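Long-range contacts in Endonuclease/exonuclease/phosphatase domain-containing protein (Enterococcus faecalis, PDB 3L1W), which is of unestablished function but belongs to the endonuclease/exonuclease/phosphatase family and may act as a 3'-5' RNA exonuclease: residues A[3-8]-A[215-220]; A[33-38]-A[80-85]; A[76-81]-A[115-120]; A[124-129]-A[160-165]. All blocks are in the same frame, centred on the assembly; numbering follows the deposited sequence.

How the contacts relate
Contacts 1 and 3 span the two sheets of a DNase I-like sandwich, contact 2 joins the loop after helix 20-34 to the start of strand 83-92, and contact 4 pairs neighbouring strands within one sheet. Contact 1 lies near the centre of the chain, entirely buried, with apolar side chains at one end and a water-linked polar pair at the other. Contacts 2 and 3 share Glu80 and Gln81: contact 2 is mostly a lysine, waters and a sulfate, contact 3 an aromatic pair with a hydroxyl bond at its exposed end. Contact 4, also buried, combines a main-chain ladder with apolar packing on both faces; its strands pair with 215-220 of contact 1 and 111-119 of contact 3.

Contact 1 (A[3-8]-A[215-220]); sequences IATYNV and DYIYVK
Strand 215-220 faces strand 2-7 across the interior of a DNase I-like beta sandwich, each strand belonging to a different sheet and the two running roughly antiparallel at 151°, with their axes 7.8 Å apart. At the start of segment 215-220, Asp215 points toward the other strand, but a water fills the gap. Asp215 OD1 accepts from this water at 2.8 Å, and the same water accepts from Thr5 OG1 at 2.8 Å. The other carboxylate oxygen, Asp215 OD2, is held by Thr198 and His242, while Asn7 ND2 reaches Asp166. This buried polar end is consistent with the active-site end of the sandwich in DNase I-like enzymes. The side chain of Tyr216 starts out away from strand 2-7, and the residue meets it through its carbonyl: Thr5 CG2 sits 4.0 Å from Tyr216 O. With OG1 anti to the backbone N (chi1 177°), Thr5 splits its two branches, the hydroxyl going to the water and Gln42, the methyl to the apolar side. That methyl meets Ile217, the residue with the largest share of the contact; Thr5 CG2 lies 3.9 Å from Ile217 CG1, the two side chains sliding past each other in opposite directions. The extended chain of Ile217 carries CD1 onward to the backbone of Ala4, 4.4 Å from Ala4 CA. Met164 of the neighbouring strand packs against both Ile3 and Ile217. At the apolar end the branches of these two isoleucines cross obliquely, Ile3 CD1 stopping 4.1 Å from Ile217 CG2.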
loop_
_atom_site.group_PDB
_atom_site.type_symbol
_atom_site.label_atom_id
_atom_site.label_comp_id
_atom_site.label_asym_id
_atom_site.label_seq_id
_atom_site.Cartn_x
_atom_site.Cartn_y
_atom_site.Cartn_z
ATOM N N ILE A 3 5.679 7.230 8.539
ATOM C CA ILE A 3 4.941 8.438 8.860
ATOM C C ILE A 3 4.223 8.892 7.603
ATOM O O ILE A 3 4.631 8.557 6.490
ATOM C CB ILE A 3 5.893 9.561 9.311
ATOM C CG1 ILE A 3 6.870 9.918 8.175
ATOM C CG2 ILE A 3 6.662 9.132 10.577
ATOM C CD1 ILE A 3 7.861 11.026 8.501
ATOM N N ALA A 4 3.163 9.671 7.760
ATOM C CA ALA A 4 2.417 10.117 6.581
ATOM C C ALA A 4 1.736 11.449 6.834
ATOM O O ALA A 4 1.571 11.875 7.979
ATOM C CB ALA A 4 1.372 9.075 6.200
ATOM N N THR A 5 1.341 12.100 5.749
ATOM C CA THR A 5 0.484 13.270 5.833
ATOM C C THR A 5 -0.655 13.070 4.832
ATOM O O THR A 5 -0.462 12.507 3.756
ATOM C CB THR A 5 1.265 14.583 5.585
ATOM O OG1 THR A 5 0.363 15.700 5.614
ATOM C CG2 THR A 5 1.987 14.555 4.235
ATOM N N TYR A 6 -1.852 13.514 5.195
ATOM C CA TYR A 6 -3.020 13.265 4.352
ATOM C C TYR A 6 -4.028 14.384 4.559
ATOM O O TYR A 6 -4.576 14.552 5.660
ATOM C CB TYR A 6 -3.630 11.915 4.743
ATOM C CG TYR A 6 -4.666 11.320 3.804
ATOM C CD1 TYR A 6 -4.812 11.769 2.489
ATOM C CD2 TYR A 6 -5.487 10.277 4.234
ATOM C CE1 TYR A 6 -5.749 11.191 1.637
ATOM C CE2 TYR A 6 -6.416 9.699 3.394
ATOM C CZ TYR A 6 -6.551 10.156 2.102
ATOM O OH TYR A 6 -7.501 9.563 1.286
ATOM N N ASN A 7 -4.239 15.172 3.512
ATOM C CA ASN A 7 -5.302 16.153 3.501
ATOM C C ASN A 7 -6.549 15.410 3.059
ATOM O O ASN A 7 -6.628 14.958 1.906
ATOM C CB ASN A 7 -4.955 17.290 2.530
ATOM C CG ASN A 7 -6.038 18.353 2.457
ATOM O OD1 ASN A 7 -7.226 18.057 2.530
ATOM N ND2 ASN A 7 -5.627 19.605 2.302
ATOM N N VAL A 8 -7.510 15.270 3.980
ATOM C CA VAL A 8 -8.647 14.381 3.746
ATOM C C VAL A 8 -9.862 15.053 3.139
ATOM O O VAL A 8 -10.895 14.396 2.967
ATOM C CB VAL A 8 -9.056 13.604 5.028
ATOM C CG1 VAL A 8 -7.893 12.738 5.518
ATOM C CG2 VAL A 8 -9.559 14.560 6.120
ATOM N N ASP A 215 1.692 18.844 -1.292
ATOM C CA ASP A 215 1.913 18.207 0.012
ATOM C C ASP A 215 3.358 17.761 0.104
ATOM O O ASP A 215 3.912 17.284 -0.880
ATOM C CB ASP A 215 0.999 16.997 0.169
ATOM C CG ASP A 215 -0.459 17.366 0.067
ATOM O OD1 ASP A 215 -0.975 17.981 1.015
ATOM O OD2 ASP A 215 -1.085 17.058 -0.969
ATOM N N TYR A 216 3.954 17.905 1.288
ATOM C CA TYR A 216 5.378 17.659 1.496
ATOM C C TYR A 216 5.670 17.029 2.845
ATOM O O TYR A 216 4.960 17.265 3.828
ATOM C CB TYR A 216 6.167 18.972 1.409
ATOM C CG TYR A 216 6.158 19.580 0.031
ATOM C CD1 TYR A 216 7.237 19.412 -0.830
ATOM C CD2 TYR A 216 5.059 20.295 -0.422
ATOM C CE1 TYR A 216 7.221 19.953 -2.106
ATOM C CE2 TYR A 216 5.028 20.824 -1.695
ATOM C CZ TYR A 216 6.109 20.657 -2.527
ATOM O OH TYR A 216 6.078 21.195 -3.787
ATOM N N ILE A 217 6.738 16.237 2.879
ATOM C CA ILE A 217 7.310 15.776 4.128
ATOM C C ILE A 217 8.749 16.264 4.160
ATOM O O ILE A 217 9.614 15.741 3.454
ATOM C CB ILE A 217 7.238 14.240 4.267
ATOM C CG1 ILE A 217 5.778 13.784 4.310
ATOM C CG2 ILE A 217 7.988 13.770 5.514
ATOM C CD1 ILE A 217 5.626 12.244 4.418
ATOM N N TYR A 218 8.986 17.294 4.967
ATOM C CA TYR A 218 10.320 17.872 5.127
ATOM C C TYR A 218 10.961 17.318 6.391
ATOM O O TYR A 218 10.296 17.173 7.425
ATOM C CB TYR A 218 10.234 19.405 5.210
ATOM C CG TYR A 218 10.266 20.102 3.865
ATOM C CD1 TYR A 218 11.468 20.302 3.204
ATOM C CD2 TYR A 218 9.099 20.590 3.277
ATOM C CE1 TYR A 218 11.517 20.949 1.977
ATOM C CE2 TYR A 218 9.131 21.246 2.045
ATOM C CZ TYR A 218 10.347 21.420 1.404
ATOM O OH TYR A 218 10.409 22.066 0.194
ATOM N N VAL A 219 12.253 17.021 6.319
ATOM C CA VAL A 219 12.933 16.399 7.446
ATOM C C VAL A 219 14.171 17.161 7.889
ATOM O O VAL A 219 14.875 17.768 7.077
ATOM C CB VAL A 219 13.305 14.926 7.137
ATOM C CG1 VAL A 219 12.048 14.117 6.793
ATOM C CG2 VAL A 219 14.315 14.845 6.006
ATOM N N LYS A 220 14.413 17.134 9.195
ATOM C CA LYS A 220 15.659 17.626 9.771
ATOM C C LYS A 220 16.099 16.630 10.829
ATOM O O LYS A 220 15.370 16.376 11.789
ATOM C CB LYS A 220 15.485 19.018 10.389
ATOM C CG LYS A 220 16.652 19.466 11.287
ATOM C CD LYS A 220 16.218 20.607 12.181
ATOM C CE LYS A 220 17.195 20.864 13.319
ATOM N NZ LYS A 220 17.063 19.861 14.412
HETATM O O HOH W 1 -1.021 16.397 3.302
#

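Contact 2 (A[33-38]-A[80-85]); sequences FHDWSL and EQKVQA. With SO4 (sulfate ion), chain G.
Helix 20-34 gives way at Asp35, whose positive phi (57°) turns the chain so that Ser37 passes close beside the start of strand 83-92, its CA 5.7 Å from Lys82 CA. Lys82 carries the contact: extended beyond CG, it runs past Ser37, with its CD 3.5 Å from Ser37 OG, and ends beside the loop that leaves the helix. There Lys82 NZ comes within 2.9 Å of Asp35 O. The carboxylate of Asp35 crosses the lysine at about a right angle and makes only a long salt bridge, OD2 to NZ 3.7 Å; one water spans this pair, and a second accepts from NZ and lies within bonding reach of Asp35 OD1 and Trp36 O. Beyond the lysine, Val83 CG2 packs 3.9 Å from Ser37 O on the buried side. Phe33, at the helix end, stacks its ring on Tyr193 of the second subunit. A sulfate, probably from the crystallisation liquor, takes three donors. Lys82 NZ donates to SO4 O1 at 3.0 Å. Ser37 OG donates to SO4 O4 at 2.5 Å, and Lys2 N is the third. Ammonium, hydroxyl and backbone amide converging on one oxyanion make a small anion-binding site at the margin of the DNase I-like sandwich.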
loop_
_atom_site.group_PDB
_atom_site.type_symbol
_atom_site.label_atom_id
_atom_site.label_comp_id
_atom_site.label_asym_id
_atom_site.label_seq_id
_atom_site.Cartn_x
_atom_site.Cartn_y
_atom_site.Cartn_z
ATOM N N PHE A 33 -5.372 0.569 7.152
ATOM C CA PHE A 33 -4.610 -0.393 6.360
ATOM C C PHE A 33 -3.129 -0.038 6.276
ATOM O O PHE A 33 -2.270 -0.899 6.446
ATOM C CB PHE A 33 -5.196 -0.547 4.956
ATOM C CG PHE A 33 -4.374 -1.433 4.062
ATOM C CD1 PHE A 33 -4.387 -2.807 4.225
ATOM C CD2 PHE A 33 -3.583 -0.884 3.067
ATOM C CE1 PHE A 33 -3.619 -3.633 3.397
ATOM C CE2 PHE A 33 -2.809 -1.701 2.230
ATOM C CZ PHE A 33 -2.826 -3.065 2.402
ATOM N N HIS A 34 -2.830 1.225 6.010
ATOM C CA HIS A 34 -1.431 1.630 5.932
ATOM C C HIS A 34 -0.732 1.655 7.295
ATOM O O HIS A 34 0.474 1.364 7.378
ATOM C CB HIS A 34 -1.281 2.911 5.109
ATOM C CG HIS A 34 -1.634 2.700 3.671
ATOM N ND1 HIS A 34 -0.741 2.171 2.762
ATOM C CD2 HIS A 34 -2.800 2.867 2.999
ATOM C CE1 HIS A 34 -1.332 2.053 1.585
ATOM N NE2 HIS A 34 -2.583 2.459 1.704
ATOM N N ASP A 35 -1.490 1.982 8.343
ATOM C CA ASP A 35 -1.096 1.663 9.712
ATOM C C ASP A 35 0.264 2.250 10.093
ATOM O O ASP A 35 1.095 1.577 10.711
ATOM C CB ASP A 35 -1.070 0.139 9.863
ATOM C CG ASP A 35 -1.001 -0.321 11.302
ATOM O OD1 ASP A 35 -1.571 0.344 12.184
ATOM O OD2 ASP A 35 -0.397 -1.388 11.537
ATOM N N TRP A 36 0.483 3.508 9.730
ATOM C CA TRP A 36 1.734 4.199 10.049
ATOM C C TRP A 36 1.903 4.392 11.555
ATOM O O TRP A 36 0.950 4.203 12.317
ATOM C CB TRP A 36 1.749 5.577 9.385
ATOM C CG TRP A 36 1.334 5.601 7.931
ATOM C CD1 TRP A 36 2.089 5.235 6.846
ATOM C CD2 TRP A 36 0.083 6.065 7.407
ATOM N NE1 TRP A 36 1.367 5.427 5.682
ATOM C CE2 TRP A 36 0.137 5.936 6.003
ATOM C CE3 TRP A 36 -1.089 6.560 7.993
ATOM C CZ2 TRP A 36 -0.926 6.293 5.178
ATOM C CZ3 TRP A 36 -2.141 6.919 7.177
ATOM C CH2 TRP A 36 -2.053 6.789 5.782
ATOM N N SER A 37 3.112 4.758 11.990
ATOM C CA SER A 37 3.299 5.194 13.376
ATOM C C SER A 37 2.485 6.438 13.667
ATOM O O SER A 37 1.907 6.574 14.755
ATOM C CB SER A 37 4.770 5.504 13.680
ATOM O OG SER A 37 5.527 4.328 13.882
ATOM N N LEU A 38 2.452 7.361 12.707
ATOM C CA LEU A 38 1.707 8.597 12.896
ATOM C C LEU A 38 1.345 9.199 11.549
ATOM O O LEU A 38 2.012 8.931 10.546
ATOM C CB LEU A 38 2.515 9.605 13.723
ATOM C CG LEU A 38 3.826 10.075 13.104
ATOM C CD1 LEU A 38 3.584 11.354 12.305
ATOM C CD2 LEU A 38 4.863 10.331 14.191
ATOM N N GLU A 80 -0.001 4.644 19.960
ATOM C CA GLU A 80 0.734 4.725 21.221
ATOM C C GLU A 80 1.676 3.554 21.493
ATOM O O GLU A 80 2.589 3.670 22.316
ATOM C CB GLU A 80 -0.236 4.935 22.385
ATOM C CG GLU A 80 -0.817 6.345 22.420
ATOM C CD GLU A 80 -1.815 6.544 23.546
ATOM O OE1 GLU A 80 -1.528 6.119 24.682
ATOM O OE2 GLU A 80 -2.885 7.130 23.293
ATOM N N GLN A 81 1.480 2.440 20.801
ATOM C CA GLN A 81 2.409 1.323 20.932
ATOM C C GLN A 81 3.699 1.589 20.164
ATOM O O GLN A 81 4.693 0.893 20.356
ATOM C CB GLN A 81 1.788 0.031 20.405
ATOM C CG GLN A 81 0.646 -0.517 21.229
ATOM C CD GLN A 81 0.312 -1.949 20.836
ATOM O OE1 GLN A 81 -0.527 -2.190 19.967
ATOM N NE2 GLN A 81 0.990 -2.909 21.463
ATOM N N LYS A 82 3.669 2.581 19.276
ATOM C CA LYS A 82 4.814 2.899 18.425
ATOM C C LYS A 82 5.476 4.221 18.809
ATOM O O LYS A 82 6.706 4.342 18.795
ATOM C CB LYS A 82 4.380 2.945 16.954
ATOM C CG LYS A 82 3.879 1.598 16.426
ATOM C CD LYS A 82 3.491 1.683 14.966
ATOM C CE LYS A 82 3.052 0.315 14.421
ATOM N NZ LYS A 82 2.501 0.433 13.035
ATOM N N VAL A 83 4.662 5.225 19.123
ATOM C CA VAL A 83 5.194 6.512 19.575
ATOM C C VAL A 83 4.332 7.062 20.686
ATOM O O VAL A 83 3.121 6.851 20.705
ATOM C CB VAL A 83 5.246 7.564 18.449
ATOM C CG1 VAL A 83 6.204 7.128 17.336
ATOM C CG2 VAL A 83 3.851 7.832 17.893
ATOM N N GLN A 84 4.951 7.778 21.614
ATOM C CA GLN A 84 4.195 8.390 22.692
ATOM C C GLN A 84 4.300 9.902 22.595
ATOM O O GLN A 84 5.369 10.435 22.301
ATOM C CB GLN A 84 4.701 7.904 24.053
ATOM C CG GLN A 84 4.496 6.410 24.282
ATOM C CD GLN A 84 5.540 5.553 23.579
ATOM O OE1 GLN A 84 6.741 5.803 23.692
ATOM N NE2 GLN A 84 5.085 4.530 22.860
ATOM N N ALA A 85 3.188 10.590 22.825
ATOM C CA ALA A 85 3.204 12.043 22.821
ATOM C C ALA A 85 3.601 12.515 24.205
ATOM O O ALA A 85 2.963 12.147 25.196
ATOM C CB ALA A 85 1.845 12.600 22.447
HETATM S S SO4 G . 5.841 1.589 11.511
HETATM O O1 SO4 G . 4.460 1.571 11.023
HETATM O O2 SO4 G . 5.915 0.740 12.695
HETATM O O3 SO4 G . 6.732 1.071 10.478
HETATM O O4 SO4 G . 6.223 2.952 11.873
HETATM O O HOH W 2 -0.061 2.064 13.537
HETATM O O HOH W 3 2.299 -2.070 12.203
#

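Contact 3 (A[76-81]-A[115-120]); sequences ILYNEQ and GLFKET
Tyr78 places CG in the crowded position between its backbone N and carbonyl carbon (chi1 62°), while Phe117 sets CG anti to its carbonyl carbon (chi1 -71°), and these two turns bring the rings together between the sheets of the DNase I-like beta sandwich. Strand 73-78 belongs to one sheet and strand 111-119 to the other; they run nearly parallel, with their axes 10.5 Å apart, so only side chains span the gap. The pair is T-shaped (edge-to-face): the edge of Phe117 addresses the face of Tyr78, with ring centroids 5.1 Å apart and planes at 71°. Phe117 CE2 does the touching, 3.6 Å from Tyr78 CG and therefore toward the CB end of the tyrosine ring. The neighbouring ring carbon, Phe117 CZ, meets the branch methyl Ile76 CG2 at 3.9 Å. On its own strand the phenyl group lies back over Gly115, whose CA is 3.6 Å from Phe117 CE1, and Ile76 CD1 comes in over the backbone of this glycine, 4.1 Å from Gly115 N. Val83 and Ala85 also pack on Tyr78. Toward solvent the contact becomes polar. Asn79 OD1 accepts from Gln81 N at 2.8 Å, an Asx turn that bends the chain after strand 73-78 and places Gln81 beside Thr120. Gln84 NE2 is hydrogen-bonded both to Glu80 O and to Thr120 OG1. The hydroxyl of Thr120 in turn donates to Gln81 O at 2.8 Å, approaching from well above the carbonyl plane.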
loop_
_atom_site.group_PDB
_atom_site.type_symbol
_atom_site.label_atom_id
_atom_site.label_comp_id
_atom_site.label_asym_id
_atom_site.label_seq_id
_atom_site.Cartn_x
_atom_site.Cartn_y
_atom_site.Cartn_z
ATOM N N ILE A 76 -3.256 15.110 14.471
ATOM C CA ILE A 76 -2.146 14.184 14.348
ATOM C C ILE A 76 -2.622 12.870 14.927
ATOM O O ILE A 76 -2.983 12.798 16.099
ATOM C CB ILE A 76 -0.892 14.671 15.099
ATOM C CG1 ILE A 76 -0.427 16.010 14.530
ATOM C CG2 ILE A 76 0.231 13.622 14.964
ATOM C CD1 ILE A 76 0.709 16.650 15.316
ATOM N N LEU A 77 -2.692 11.851 14.075
ATOM C CA LEU A 77 -3.070 10.519 14.516
ATOM C C LEU A 77 -1.787 9.784 14.841
ATOM O O LEU A 77 -0.804 9.887 14.106
ATOM C CB LEU A 77 -3.806 9.777 13.392
ATOM C CG LEU A 77 -5.055 10.448 12.827
ATOM C CD1 LEU A 77 -5.683 9.590 11.732
ATOM C CD2 LEU A 77 -6.061 10.722 13.942
ATOM N N TYR A 78 -1.781 9.039 15.936
ATOM C CA TYR A 78 -0.596 8.252 16.268
ATOM C C TYR A 78 -0.950 6.972 17.000
ATOM O O TYR A 78 -1.997 6.866 17.646
ATOM C CB TYR A 78 0.431 9.086 17.057
ATOM C CG TYR A 78 -0.052 9.588 18.398
ATOM C CD1 TYR A 78 0.315 8.946 19.574
ATOM C CD2 TYR A 78 -0.870 10.702 18.485
ATOM C CE1 TYR A 78 -0.118 9.417 20.810
ATOM C CE2 TYR A 78 -1.308 11.177 19.721
ATOM C CZ TYR A 78 -0.928 10.523 20.867
ATOM O OH TYR A 78 -1.366 10.992 22.085
ATOM N N ASN A 79 -0.067 5.991 16.879
ATOM C CA ASN A 79 -0.241 4.700 17.540
ATOM C C ASN A 79 0.627 4.682 18.787
ATOM O O ASN A 79 1.855 4.710 18.684
ATOM C CB ASN A 79 0.193 3.589 16.580
ATOM C CG ASN A 79 0.094 2.201 17.188
ATOM O OD1 ASN A 79 0.038 2.041 18.402
ATOM N ND2 ASN A 79 0.083 1.182 16.332
ATOM N N GLU A 80 -0.001 4.644 19.960
ATOM C CA GLU A 80 0.734 4.725 21.221
ATOM C C GLU A 80 1.676 3.554 21.493
ATOM O O GLU A 80 2.589 3.670 22.316
ATOM C CB GLU A 80 -0.236 4.935 22.385
ATOM C CG GLU A 80 -0.817 6.345 22.420
ATOM C CD GLU A 80 -1.815 6.544 23.546
ATOM O OE1 GLU A 80 -1.528 6.119 24.682
ATOM O OE2 GLU A 80 -2.885 7.130 23.293
ATOM N N GLN A 81 1.480 2.440 20.801
ATOM C CA GLN A 81 2.409 1.323 20.932
ATOM C C GLN A 81 3.699 1.589 20.164
ATOM O O GLN A 81 4.693 0.893 20.356
ATOM C CB GLN A 81 1.788 0.031 20.405
ATOM C CG GLN A 81 0.646 -0.517 21.229
ATOM C CD GLN A 81 0.312 -1.949 20.836
ATOM O OE1 GLN A 81 -0.527 -2.190 19.967
ATOM N NE2 GLN A 81 0.990 -2.909 21.463
ATOM N N GLY A 115 3.423 18.257 17.905
ATOM C CA GLY A 115 3.582 17.312 18.996
ATOM C C GLY A 115 5.035 16.930 19.166
ATOM O O GLY A 115 5.781 16.810 18.184
ATOM N N LEU A 116 5.446 16.766 20.418
ATOM C CA LEU A 116 6.755 16.215 20.729
ATOM C C LEU A 116 6.516 14.758 21.085
ATOM O O LEU A 116 5.722 14.452 21.981
ATOM C CB LEU A 116 7.395 16.968 21.898
ATOM C CG LEU A 116 8.872 16.663 22.152
ATOM C CD1 LEU A 116 9.733 17.162 20.988
ATOM C CD2 LEU A 116 9.328 17.281 23.470
ATOM N N PHE A 117 7.182 13.865 20.359
ATOM C CA PHE A 117 6.933 12.434 20.462
ATOM C C PHE A 117 8.208 11.690 20.822
ATOM O O PHE A 117 9.314 12.216 20.675
ATOM C CB PHE A 117 6.408 11.887 19.129
ATOM C CG PHE A 117 5.005 12.327 18.795
ATOM C CD1 PHE A 117 4.777 13.486 18.068
ATOM C CD2 PHE A 117 3.914 11.576 19.216
ATOM C CE1 PHE A 117 3.483 13.891 17.764
ATOM C CE2 PHE A 117 2.617 11.972 18.913
ATOM C CZ PHE A 117 2.402 13.121 18.186
ATOM N N LYS A 118 8.053 10.466 21.307
ATOM C CA LYS A 118 9.188 9.562 21.426
ATOM C C LYS A 118 8.806 8.208 20.885
ATOM O O LYS A 118 7.734 7.696 21.203
ATOM C CB LYS A 118 9.607 9.388 22.885
ATOM C CG LYS A 118 10.425 10.515 23.460
ATOM C CD LYS A 118 10.957 10.096 24.820
ATOM C CE LYS A 118 11.526 11.274 25.575
ATOM N NZ LYS A 118 11.811 10.888 26.970
ATOM N N GLU A 119 9.684 7.612 20.084
ATOM C CA GLU A 119 9.481 6.234 19.666
ATOM C C GLU A 119 9.643 5.304 20.858
ATOM O O GLU A 119 10.489 5.532 21.716
ATOM C CB GLU A 119 10.484 5.845 18.580
ATOM C CG GLU A 119 10.254 6.536 17.258
ATOM C CD GLU A 119 11.082 5.920 16.142
ATOM O OE1 GLU A 119 10.722 4.817 15.680
ATOM O OE2 GLU A 119 12.083 6.543 15.731
ATOM N N THR A 120 8.839 4.246 20.904
ATOM C CA THR A 120 8.890 3.295 22.008
ATOM C C THR A 120 10.314 2.820 22.319
ATOM O O THR A 120 10.720 2.740 23.484
ATOM C CB THR A 120 7.992 2.085 21.714
ATOM O OG1 THR A 120 6.654 2.542 21.489
ATOM C CG2 THR A 120 8.001 1.113 22.884
#

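Contact 4 (A[124-129]-A[160-165]); sequences TPFLVI and PTLLMG
Ile129 leads the apolar packing on the face it shares with Leu127, Thr161 and Leu163. Its CG2 branch, anti to the backbone N, lies 3.9 Å from Leu163 CD1, and its longer branch leans obliquely toward the paired strand, where Ile129 CD1 is 3.9 Å from Thr161 CG2. Leu127 lies alongside Thr161, both pointing the same way, and Leu152, between the two helices of the connection, packs on Ile129. The opposite face looks into the sandwich. Phe126 reaches across with CE2 4.0 Å from Leu162 CD1, and Val128 CG1 is 4.3 Å from the selenium SE of selenomethionine Met164; Leu38 of the other sheet packs on Phe126 and Val128, and Trp222 meets the Phe126 ring edge-to-face. Between these layers runs a parallel ladder of four nearly straight bonds. Leu127 N donates to Pro160 O at 2.9 Å, and Leu162 N returns a bond to Leu127 O at 2.8 Å. One step on, Ile129 N donates to Leu162 O at 2.9 Å and Met164 N to Ile129 O at 2.9 Å. CA-H...O contacts from Thr161 to Leu127 O and from Val128 to Leu162 O give these two carbonyls a second, weaker donor each. Strands 126-132 and 161-164, joined through helices 138-151 and 153-158, form a beta-alpha-beta crossover; its register is thus set by main-chain groups that satisfy one another, leaving largely apolar side chains to pack on both faces, with the one hydroxyl, Thr161 OG1, bonded to Tyr159 O.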
loop_
_atom_site.group_PDB
_atom_site.type_symbol
_atom_site.label_atom_id
_atom_site.label_comp_id
_atom_site.label_asym_id
_atom_site.label_seq_id
_atom_site.Cartn_x
_atom_site.Cartn_y
_atom_site.Cartn_z
ATOM N N THR A 124 15.344 9.577 22.834
ATOM C CA THR A 124 15.317 10.993 22.480
ATOM C C THR A 124 14.044 11.362 21.724
ATOM O O THR A 124 13.618 10.638 20.827
ATOM C CB THR A 124 16.525 11.359 21.616
ATOM O OG1 THR A 124 16.588 10.466 20.497
ATOM C CG2 THR A 124 17.809 11.240 22.429
ATOM N N PRO A 125 13.443 12.503 22.084
ATOM C CA PRO A 125 12.194 12.982 21.488
ATOM C C PRO A 125 12.407 13.506 20.075
ATOM O O PRO A 125 13.533 13.826 19.684
ATOM C CB PRO A 125 11.801 14.158 22.394
ATOM C CG PRO A 125 12.669 14.059 23.600
ATOM C CD PRO A 125 13.924 13.402 23.142
ATOM N N PHE A 126 11.322 13.585 19.315
ATOM C CA PHE A 126 11.335 14.286 18.037
ATOM C C PHE A 126 10.088 15.153 17.902
ATOM O O PHE A 126 9.061 14.895 18.543
ATOM C CB PHE A 126 11.456 13.318 16.859
ATOM C CG PHE A 126 10.293 12.373 16.718
ATOM C CD1 PHE A 126 10.244 11.198 17.458
ATOM C CD2 PHE A 126 9.256 12.649 15.840
ATOM C CE1 PHE A 126 9.177 10.319 17.326
ATOM C CE2 PHE A 126 8.185 11.779 15.696
ATOM C CZ PHE A 126 8.142 10.608 16.446
ATOM N N LEU A 127 10.190 16.181 17.068
ATOM C CA LEU A 127 9.103 17.131 16.872
ATOM C C LEU A 127 8.348 16.861 15.574
ATOM O O LEU A 127 8.963 16.653 14.522
ATOM C CB LEU A 127 9.669 18.557 16.852
ATOM C CG LEU A 127 8.687 19.691 16.583
ATOM C CD1 LEU A 127 7.649 19.784 17.686
ATOM C CD2 LEU A 127 9.448 21.010 16.456
ATOM N N VAL A 128 7.016 16.853 15.654
ATOM C CA VAL A 128 6.169 16.782 14.453
ATOM C C VAL A 128 5.369 18.078 14.323
ATOM O O VAL A 128 4.734 18.513 15.284
ATOM C CB VAL A 128 5.193 15.609 14.530
ATOM C CG1 VAL A 128 4.242 15.618 13.322
ATOM C CG2 VAL A 128 5.948 14.285 14.614
ATOM N N ILE A 129 5.403 18.698 13.143
ATOM C CA ILE A 129 4.657 19.931 12.895
ATOM C C ILE A 129 3.717 19.695 11.719
ATOM O O ILE A 129 4.164 19.392 10.623
ATOM C CB ILE A 129 5.592 21.108 12.534
ATOM C CG1 ILE A 129 6.674 21.307 13.609
ATOM C CG2 ILE A 129 4.784 22.385 12.340
ATOM C CD1 ILE A 129 7.773 22.301 13.204
ATOM N N PRO A 160 15.257 16.520 16.295
ATOM C CA PRO A 160 14.971 16.087 14.927
ATOM C C PRO A 160 13.513 16.418 14.655
ATOM O O PRO A 160 12.680 16.192 15.535
ATOM C CB PRO A 160 15.140 14.567 14.992
ATOM C CG PRO A 160 15.986 14.322 16.196
ATOM C CD PRO A 160 15.624 15.396 17.173
ATOM N N THR A 161 13.209 16.949 13.477
ATOM C CA THR A 161 11.878 17.501 13.234
ATOM C C THR A 161 11.303 17.013 11.915
ATOM O O THR A 161 12.033 16.912 10.918
ATOM C CB THR A 161 11.917 19.047 13.235
ATOM O OG1 THR A 161 12.311 19.512 14.534
ATOM C CG2 THR A 161 10.542 19.617 12.905
ATOM N N LEU A 162 10.006 16.690 11.929
ATOM C CA LEU A 162 9.250 16.312 10.735
ATOM C C LEU A 162 8.235 17.423 10.484
ATOM O O LEU A 162 7.322 17.641 11.289
ATOM C CB LEU A 162 8.514 14.979 10.938
ATOM C CG LEU A 162 9.394 13.781 11.303
ATOM C CD1 LEU A 162 8.551 12.600 11.796
ATOM C CD2 LEU A 162 10.260 13.383 10.119
ATOM N N LEU A 163 8.431 18.146 9.390
ATOM C CA LEU A 163 7.570 19.260 9.018
ATOM C C LEU A 163 6.703 18.762 7.869
ATOM O O LEU A 163 7.188 18.602 6.746
ATOM C CB LEU A 163 8.435 20.448 8.573
ATOM C CG LEU A 163 7.743 21.721 8.077
ATOM C CD1 LEU A 163 7.037 22.456 9.217
ATOM C CD2 LEU A 163 8.757 22.661 7.395
HETATM N N MSE A 164 5.429 18.492 8.150
HETATM C CA MSE A 164 4.614 17.696 7.230
HETATM C C MSE A 164 3.280 18.339 6.968
HETATM O O MSE A 164 2.605 18.771 7.890
HETATM C CB MSE A 164 4.327 16.319 7.840
HETATM C CG MSE A 164 5.493 15.705 8.555
HETATM SE SE MSE A 164 4.997 14.016 9.402
HETATM C CE MSE A 164 4.724 12.995 7.799
ATOM N N GLY A 165 2.868 18.368 5.712
ATOM C CA GLY A 165 1.509 18.776 5.434
ATOM C C GLY A 165 1.295 19.391 4.071
ATOM O O GLY A 165 2.063 19.186 3.131
#